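Local coordinates for terminal uridylyltransferase 1 (Trypanosoma brucei, PDB 5HZD), which catalyses the addition of uridines from UTP to the 3' hydroxyl of guide RNAs, ribosomal RNAs and some mRNAs in mitochondrial RNA editing, at residues 94-99 with 151-156; 306-311 with 389-394. All blocks are in the same frame, centred on the assembly; numbering follows the deposited sequence.

Overall arrangement
After the N-terminal zinc finger, the chain makes interaction 1 where helix 80-100 meets helix 143-156. This closes a loop of 51 residues that holds strands 105-109 and 124-129 and the Asp123-Asp125 pair, which by similarity binds the catalytic metal. The chain then runs through the four-stranded antiparallel sheet and strand 285-288 before interaction 2 opens. That contact brings the turn leading into helix 310-324 against helix 385-409 and closes a second loop of 77 residues, helical but without strands. The two neither nest nor cross. Their centres are about 43 Å apart, on opposite sides of the chain's centre: one ties together the palm, the other the helical region.

Interaction 1. Residues 94-99 with 151-156; sequences ECVVRR and TELLRR
Leu153 reaches past the side chain of Val96 to the backbone behind it: its CD1 methyl lies 3.6 Å from Val96 O. That carbonyl receives the backbone N-H of Arg99 in an i-to-i+3 bond, so the oxygen, already engaged within its own helix, has the methyl at its flank, roughly at right angles to that bond. The two side chains run antiparallel alongside each other, which brings Val96 CG1 to 3.8 Å from Leu153 CB. The valine rotamer explains this placement: CG1 stands anti to the backbone N (chi1 176°), and the same methyl also meets Leu154 CD2 at 4.0 Å, the two side chains crossing at about a right angle. Leu154 thus touches with the end of its chain, Leu153 along much of its length.

Toward the C-terminal end of 94-99, Arg99 lays its aliphatic stem across the two methyls of Leu153, CG to CD2 at 3.8 Å. Arg99 is modelled in two conformers, so this outer part is less certain. Within the second helix, Arg156 turns one face of its guanidinium over Leu153 CD2, the methyl lying offset toward the rim, and its NE makes a weak, long hydrogen bond and salt bridge to Glu152 OE2. Leu153 is thus held between Val96 and the guanidinium of Arg156, with the stem of Arg99 across its end.

The helix segments are 9.6 Å apart at closest approach and run at 125° to each other. Both belong to the palm of the nucleotidyltransferase fold. Met255, from a loop, covers Val96 and Arg99, while Val97 packs on strand 105-109 and Leu154 on strand 164-167, so each helix packs on a different edge strand of the five-stranded mixed sheet.

Interaction 2. Residues 306-311 with 389-394; sequences SHPCAR and EELYKA
Leu391 crosses the side chain of Pro308 at about a right angle and carries the contact with one methyl. Its CB already points toward 306-311, and with CG anti to the carbonyl carbon (chi1 -67°) the branch is directed on toward Pro308. There CD2 is the methyl that meets 306-311, at 3.6 Å from Pro308 CG and 3.8 Å from Pro308 CB. CD2 also has Cys309 SG at 4.1 Å.

The thiol sulfur continues the apolar patch along the helix. Cys309 SG lies 3.6 Å from Leu391 O and 4.0 Å from Ala394 CB, so it rests against one turn of helix 385-409, between residues three apart.

The backbone of Cys309 is tied to His307. Its N-H donates to His307 ND1 at 2.9 Å, nearly straight at 165° and only 5° out of the ring plane, a capping bond at the turn into helix 310-324 with ND1 as the acceptor.

The contact lies away from the annotated sites and joins the turn before helix 310-324 to helix 385-409. Phe70 of helix 59-76 touches both Cys309 and Leu391, and Met398, farther along helix 385-409, touches His307 and Cys309. Ala310 and Arg311 pack on Leu304 of helix 292-304, so this turn and the first residues of helix 310-324 are wedged among three other helices.

Interaction 1. Residues 94-99 with 151-156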
ATOM      1  N   GLU A  94     -11.070  -2.985  15.364  1.00 12.68           N
ATOM      2  CA  GLU A  94     -10.653  -4.031  16.292  1.00 12.92           C
ATOM      3  C   GLU A  94     -11.783  -4.414  17.218  1.00 13.31           C
ATOM      4  O   GLU A  94     -11.945  -5.590  17.547  1.00 13.81           O
ATOM      5  CB  GLU A  94      -9.415  -3.601  17.067  1.00 13.01           C
ATOM      6  CG  GLU A  94      -8.803  -4.698  17.926  1.00 13.29           C
ATOM      7  CD  GLU A  94      -7.446  -4.274  18.439  1.00 16.65           C
ATOM      8  OE1 GLU A  94      -7.364  -3.915  19.636  1.00 17.54           O
ATOM      9  OE2 GLU A  94      -6.445  -4.283  17.662  1.00 13.42           O
ATOM     10  N   CYS A  95     -12.621  -3.458  17.601  1.00 13.47           N
ATOM     11  CA  CYS A  95     -13.824  -3.742  18.404  0.56 13.87           C
ATOM     12  C   CYS A  95     -14.745  -4.705  17.701  1.00 14.76           C
ATOM     13  O   CYS A  95     -15.366  -5.585  18.312  1.00 18.61           O
ATOM     14  CB  CYS A  95     -14.603  -2.458  18.640  0.56 14.02           C
ATOM     15  SG  CYS A  95     -13.815  -1.253  19.678  0.56 17.79           S
ATOM     16  N   VAL A  96     -14.868  -4.515  16.392  1.00 13.49           N
ATOM     17  CA  VAL A  96     -15.768  -5.361  15.626  1.00 13.50           C
ATOM     18  C   VAL A  96     -15.176  -6.761  15.510  1.00 13.49           C
ATOM     19  O   VAL A  96     -15.858  -7.765  15.810  1.00 13.86           O
ATOM     20  CB  VAL A  96     -15.988  -4.794  14.203  1.00 13.86           C
ATOM     21  CG1 VAL A  96     -16.873  -5.766  13.395  1.00 16.10           C
ATOM     22  CG2 VAL A  96     -16.604  -3.415  14.265  1.00 15.38           C
ATOM     23  N   VAL A  97     -13.901  -6.868  15.101  1.00 13.21           N
ATOM     24  CA  VAL A  97     -13.377  -8.207  14.835  1.00 13.55           C
ATOM     25  C   VAL A  97     -13.186  -9.031  16.097  1.00 13.62           C
ATOM     26  O   VAL A  97     -13.237 -10.259  16.019  1.00 14.14           O
ATOM     27  CB  VAL A  97     -12.111  -8.209  13.974  1.00 17.84           C
ATOM     28  CG1 VAL A  97     -12.354  -7.404  12.689  1.00 15.33           C
ATOM     29  CG2 VAL A  97     -10.980  -7.632  14.736  1.00 16.78           C
ATOM     30  N   ARG A  98     -13.006  -8.390  17.255  1.00 13.82           N
ATOM     31  CA  ARG A  98     -12.919  -9.184  18.494  1.00 14.32           C
ATOM     32  C   ARG A  98     -14.205  -9.889  18.856  1.00 14.65           C
ATOM     33  O   ARG A  98     -14.184 -10.825  19.633  1.00 17.16           O
ATOM     34  CB  ARG A  98     -12.420  -8.331  19.665  1.00 14.48           C
ATOM     35  CG  ARG A  98     -10.941  -8.016  19.512  1.00 15.15           C
ATOM     36  CD  ARG A  98     -10.386  -7.223  20.685  1.00 14.54           C
ATOM     37  NE  ARG A  98     -10.464  -8.071  21.875  1.00 20.08           N
ATOM     38  CZ  ARG A  98     -10.147  -7.691  23.107  1.00 21.56           C
ATOM     39  NH1 ARG A  98     -10.251  -8.564  24.102  1.00 24.30           N
ATOM     40  NH2 ARG A  98      -9.769  -6.451  23.342  1.00 22.39           N
ATOM     41  N   ARG A  99     -15.335  -9.472  18.310  1.00 14.57           N
ATOM     42  CA  ARG A  99     -16.577 -10.218  18.545  0.54 14.94           C
ATOM     43  C   ARG A  99     -16.550 -11.550  17.797  1.00 14.97           C
ATOM     44  O   ARG A  99     -17.149 -12.524  18.241  1.00 19.63           O
ATOM     45  CB  ARG A  99     -17.806  -9.384  18.155  0.54 17.31           C
ATOM     46  CG  ARG A  99     -19.134 -10.158  18.019  0.54 19.50           C
ATOM     47  CD  ARG A  99     -19.770 -10.588  19.356  0.54 25.38           C
ATOM     48  NE  ARG A  99     -19.602  -9.620  20.438  0.54 28.86           N
ATOM     49  CZ  ARG A  99     -20.370  -8.550  20.625  0.54 31.58           C
ATOM     50  NH1 ARG A  99     -21.366  -8.284  19.788  0.54 30.42           N
ATOM     51  NH2 ARG A  99     -20.134  -7.739  21.651  0.54 33.09           N
ATOM     52  N   THR A 151     -17.936  -9.696   7.531  1.00 13.24           N
ATOM     53  CA  THR A 151     -18.915  -8.943   6.746  1.00 13.33           C
ATOM     54  C   THR A 151     -20.241  -8.807   7.483  1.00 13.92           C
ATOM     55  O   THR A 151     -20.790  -7.717   7.541  1.00 15.04           O
ATOM     56  CB  THR A 151     -19.115  -9.566   5.380  1.00 13.69           C
ATOM     57  OG1 THR A 151     -17.857  -9.501   4.705  1.00 14.01           O
ATOM     58  CG2 THR A 151     -20.129  -8.740   4.556  1.00 17.51           C
ATOM     59  N   GLU A 152     -20.707  -9.890   8.092  1.00 14.01           N
ATOM     60  CA  GLU A 152     -21.994  -9.856   8.787  1.00 14.40           C
ATOM     61  C   GLU A 152     -21.939  -8.967  10.020  1.00 15.34           C
ATOM     62  O   GLU A 152     -22.876  -8.228  10.298  1.00 15.70           O
ATOM     63  CB  GLU A 152     -22.417 -11.269   9.188  1.00 19.90           C
ATOM     64  CG  GLU A 152     -23.686 -11.324  10.005  1.00 22.78           C
ATOM     65  CD  GLU A 152     -24.932 -10.994   9.196  1.00 36.94           C
ATOM     66  OE1 GLU A 152     -24.833 -10.815   7.955  1.00 39.05           O
ATOM     67  OE2 GLU A 152     -26.022 -10.897   9.814  1.00 43.20           O
ATOM     68  N   LEU A 153     -20.841  -9.024  10.757  1.00 14.13           N
ATOM     69  CA  LEU A 153     -20.699  -8.127  11.912  1.00 14.12           C
ATOM     70  C   LEU A 153     -20.710  -6.657  11.494  1.00 13.93           C
ATOM     71  O   LEU A 153     -21.336  -5.799  12.163  1.00 16.09           O
ATOM     72  CB  LEU A 153     -19.417  -8.435  12.709  1.00 13.96           C
ATOM     73  CG  LEU A 153     -19.394  -9.777  13.441  1.00 14.26           C
ATOM     74  CD1 LEU A 153     -18.040 -10.009  14.123  1.00 17.55           C
ATOM     75  CD2 LEU A 153     -20.547  -9.875  14.459  1.00 16.52           C
ATOM     76  N   LEU A 154     -20.028  -6.340  10.396  1.00 13.60           N
ATOM     77  CA  LEU A 154     -20.033  -4.975   9.892  1.00 15.21           C
ATOM     78  C   LEU A 154     -21.435  -4.523   9.446  1.00 16.21           C
ATOM     79  O   LEU A 154     -21.855  -3.425   9.768  1.00 14.80           O
ATOM     80  CB  LEU A 154     -19.020  -4.830   8.764  1.00 13.76           C
ATOM     81  CG  LEU A 154     -17.568  -4.950   9.201  1.00 13.02           C
ATOM     82  CD1 LEU A 154     -16.707  -5.184   7.968  1.00 14.29           C
ATOM     83  CD2 LEU A 154     -17.104  -3.680   9.979  1.00 14.32           C
ATOM     84  N   ARG A 155     -22.170  -5.392   8.765  1.00 14.00           N
ATOM     85  CA  ARG A 155     -23.543  -5.097   8.352  1.00 16.99           C
ATOM     86  C   ARG A 155     -24.376  -4.764   9.598  1.00 17.70           C
ATOM     87  O   ARG A 155     -25.181  -3.832   9.583  1.00 20.87           O
ATOM     88  CB  ARG A 155     -24.140  -6.313   7.622  1.00 18.22           C
ATOM     89  CG  ARG A 155     -25.522  -6.113   7.030  1.00 30.04           C
ATOM     90  CD  ARG A 155     -26.102  -7.452   6.545  1.00 39.68           C
ATOM     91  NE  ARG A 155     -27.418  -7.721   7.136  1.00 49.34           N
ATOM     92  CZ  ARG A 155     -27.612  -8.271   8.335  1.00 54.52           C
ATOM     93  NH1 ARG A 155     -26.580  -8.613   9.088  1.00 54.41           N
ATOM     94  NH2 ARG A 155     -28.843  -8.478   8.784  1.00 59.67           N
ATOM     95  N   ARG A 156     -24.156  -5.495  10.683  1.00 16.19           N
ATOM     96  CA  ARG A 156     -25.019  -5.359  11.868  1.00 19.22           C
ATOM     97  C   ARG A 156     -24.682  -4.100  12.682  1.00 23.19           C
ATOM     98  O   ARG A 156     -25.466  -3.663  13.530  1.00 29.40           O
ATOM     99  CB  ARG A 156     -24.903  -6.596  12.775  1.00 22.75           C
ATOM    100  CG  ARG A 156     -25.480  -7.905  12.223  1.00 23.47           C
ATOM    101  CD  ARG A 156     -25.408  -9.012  13.318  1.00 48.88           C
ATOM    102  NE  ARG A 156     -24.622 -10.195  12.930  1.00 51.89           N
ATOM    103  CZ  ARG A 156     -23.982 -11.014  13.776  1.00 46.47           C
ATOM    104  NH1 ARG A 156     -23.297 -12.070  13.310  1.00 36.84           N
ATOM    105  NH2 ARG A 156     -24.012 -10.790  15.089  1.00 47.11           N
TER

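Interaction 2. Residues 306-311 with 389-394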
ATOM      1  N   SER A 306      15.473   6.531   5.740  1.00 13.68           N
ATOM      2  CA  SER A 306      16.904   6.662   5.956  1.00 13.24           C
ATOM      3  C   SER A 306      17.627   7.690   5.073  1.00 14.35           C
ATOM      4  O   SER A 306      18.842   7.861   5.196  1.00 15.31           O
ATOM      5  CB  SER A 306      17.596   5.278   5.901  1.00 15.35           C
ATOM      6  OG  SER A 306      17.628   4.778   4.584  1.00 16.76           O
ATOM      7  N   HIS A 307      16.883   8.381   4.208  1.00 13.77           N
ATOM      8  CA  HIS A 307      17.389   9.561   3.501  1.00 12.80           C
ATOM      9  C   HIS A 307      16.189  10.507   3.366  1.00 12.69           C
ATOM     10  O   HIS A 307      15.089  10.046   3.062  1.00 13.46           O
ATOM     11  CB  HIS A 307      17.869   9.152   2.099  1.00 13.60           C
ATOM     12  CG  HIS A 307      18.612  10.231   1.389  1.00 15.01           C
ATOM     13  ND1 HIS A 307      17.986  11.357   0.891  1.00 13.44           N
ATOM     14  CD2 HIS A 307      19.928  10.364   1.083  1.00 16.64           C
ATOM     15  CE1 HIS A 307      18.887  12.147   0.335  1.00 14.83           C
ATOM     16  NE2 HIS A 307      20.072  11.558   0.421  1.00 16.04           N
ATOM     17  N   PRO A 308      16.395  11.823   3.551  1.00 13.32           N
ATOM     18  CA  PRO A 308      15.272  12.771   3.506  1.00 13.03           C
ATOM     19  C   PRO A 308      14.616  12.877   2.126  1.00 15.31           C
ATOM     20  O   PRO A 308      13.476  13.362   2.049  1.00 17.87           O
ATOM     21  CB  PRO A 308      15.911  14.106   3.906  1.00 15.79           C
ATOM     22  CG  PRO A 308      17.371  13.959   3.638  1.00 17.45           C
ATOM     23  CD  PRO A 308      17.665  12.485   3.895  1.00 15.09           C
ATOM     24  N   CYS A 309      15.298  12.447   1.064  1.00 13.09           N
ATOM     25  CA  CYS A 309      14.684  12.477  -0.258  1.00 15.42           C
ATOM     26  C   CYS A 309      14.117  11.126  -0.680  1.00 13.04           C
ATOM     27  O   CYS A 309      13.547  10.974  -1.795  1.00 12.43           O
ATOM     28  CB  CYS A 309      15.699  12.958  -1.299  1.00 16.66           C
ATOM     29  SG  CYS A 309      16.259  14.593  -0.920  1.00 17.41           S
ATOM     30  N   ALA A 310      14.199  10.119   0.191  1.00 11.88           N
ATOM     31  CA  ALA A 310      13.777   8.793  -0.244  1.00 11.54           C
ATOM     32  C   ALA A 310      12.262   8.634  -0.365  1.00 11.29           C
ATOM     33  O   ALA A 310      11.760   8.066  -1.348  1.00 11.74           O
ATOM     34  CB  ALA A 310      14.378   7.689   0.675  1.00 11.55           C
ATOM     35  N   ARG A 311      11.494   9.156   0.594  1.00 11.35           N
ATOM     36  CA  ARG A 311      10.039   9.074   0.399  1.00 14.18           C
ATOM     37  C   ARG A 311       9.531   9.943  -0.761  1.00 12.51           C
ATOM     38  O   ARG A 311       8.713   9.470  -1.558  1.00 12.91           O
ATOM     39  CB  ARG A 311       9.280   9.398   1.684  1.00 11.24           C
ATOM     40  CG  ARG A 311       9.440   8.336   2.775  1.00 11.18           C
ATOM     41  CD  ARG A 311       8.783   8.850   4.054  1.00 14.09           C
ATOM     42  NE  ARG A 311       9.531   9.967   4.602  1.00 12.30           N
ATOM     43  CZ  ARG A 311       9.045  10.791   5.520  1.00 11.98           C
ATOM     44  NH1 ARG A 311       7.799  10.635   5.962  1.00 13.60           N
ATOM     45  NH2 ARG A 311       9.805  11.784   5.967  1.00 12.59           N
ATOM     46  N   GLU A 389      16.797  24.173  -0.040  1.00 19.48           N
ATOM     47  CA  GLU A 389      17.321  24.246  -1.403  1.00 21.39           C
ATOM     48  C   GLU A 389      18.234  23.064  -1.691  1.00 20.52           C
ATOM     49  O   GLU A 389      18.232  22.527  -2.800  1.00 23.16           O
ATOM     50  CB  GLU A 389      18.062  25.558  -1.650  1.00 27.96           C
ATOM     51  CG  GLU A 389      17.119  26.741  -1.821  1.00 39.27           C
ATOM     52  CD  GLU A 389      16.050  26.492  -2.889  1.00 46.95           C
ATOM     53  OE1 GLU A 389      16.371  25.884  -3.939  1.00 48.96           O
ATOM     54  OE2 GLU A 389      14.884  26.895  -2.672  1.00 49.94           O
ATOM     55  N   GLU A 390      19.018  22.666  -0.687  1.00 18.74           N
ATOM     56  CA  GLU A 390      19.937  21.544  -0.833  1.00 22.37           C
ATOM     57  C   GLU A 390      19.158  20.252  -0.985  1.00 18.88           C
ATOM     58  O   GLU A 390      19.549  19.391  -1.768  1.00 18.54           O
ATOM     59  CB  GLU A 390      20.908  21.473   0.349  1.00 27.43           C
ATOM     60  CG  GLU A 390      22.016  22.509   0.262  1.00 40.28           C
ATOM     61  CD  GLU A 390      22.910  22.539   1.493  1.00 59.10           C
ATOM     62  OE1 GLU A 390      23.555  23.587   1.744  1.00 64.23           O
ATOM     63  OE2 GLU A 390      22.972  21.512   2.207  1.00 67.66           O
ATOM     64  N   LEU A 391      18.031  20.117  -0.288  1.00 16.16           N
ATOM     65  CA  LEU A 391      17.189  18.937  -0.505  1.00 15.33           C
ATOM     66  C   LEU A 391      16.605  18.897  -1.907  1.00 16.92           C
ATOM     67  O   LEU A 391      16.489  17.818  -2.483  1.00 15.52           O
ATOM     68  CB  LEU A 391      16.041  18.828   0.507  1.00 17.39           C
ATOM     69  CG  LEU A 391      16.408  18.557   1.954  1.00 21.14           C
ATOM     70  CD1 LEU A 391      15.132  18.556   2.785  1.00 23.54           C
ATOM     71  CD2 LEU A 391      17.136  17.225   2.063  1.00 24.08           C
ATOM     72  N   TYR A 392      16.178  20.052  -2.436  1.00 15.48           N
ATOM     73  CA  TYR A 392      15.638  20.071  -3.802  1.00 15.49           C
ATOM     74  C   TYR A 392      16.687  19.626  -4.800  1.00 17.06           C
ATOM     75  O   TYR A 392      16.416  18.807  -5.674  1.00 16.30           O
ATOM     76  CB  TYR A 392      15.168  21.478  -4.196  1.00 15.90           C
ATOM     77  CG  TYR A 392      13.985  22.006  -3.433  1.00 15.58           C
ATOM     78  CD1 TYR A 392      13.215  21.184  -2.627  1.00 17.76           C
ATOM     79  CD2 TYR A 392      13.641  23.342  -3.542  1.00 19.42           C
ATOM     80  CE1 TYR A 392      12.108  21.685  -1.940  1.00 20.28           C
ATOM     81  CE2 TYR A 392      12.566  23.848  -2.865  1.00 20.71           C
ATOM     82  CZ  TYR A 392      11.801  23.017  -2.074  1.00 23.93           C
ATOM     83  OH  TYR A 392      10.716  23.513  -1.402  1.00 27.68           O
ATOM     84  N   LYS A 393      17.898  20.144  -4.651  1.00 15.20           N
ATOM     85  CA  LYS A 393      19.002  19.775  -5.514  1.00 15.21           C
ATOM     86  C   LYS A 393      19.266  18.259  -5.452  1.00 16.49           C
ATOM     87  O   LYS A 393      19.467  17.607  -6.483  1.00 17.46           O
ATOM     88  CB  LYS A 393      20.252  20.568  -5.126  1.00 17.23           C
ATOM     89  CG  LYS A 393      21.478  20.114  -5.868  1.00 21.64           C
ATOM     90  CD  LYS A 393      22.690  20.998  -5.614  1.00 27.14           C
ATOM     91  CE  LYS A 393      23.923  20.385  -6.263  1.00 35.62           C
ATOM     92  NZ  LYS A 393      24.995  21.406  -6.401  1.00 43.85           N
ATOM     93  N   ALA A 394      19.282  17.707  -4.240  1.00 14.54           N
ATOM     94  CA  ALA A 394      19.554  16.289  -4.039  1.00 14.74           C
ATOM     95  C   ALA A 394      18.444  15.441  -4.633  1.00 14.84           C
ATOM     96  O   ALA A 394      18.708  14.447  -5.303  1.00 14.76           O
ATOM     97  CB  ALA A 394      19.682  15.967  -2.536  1.00 15.93           C
TER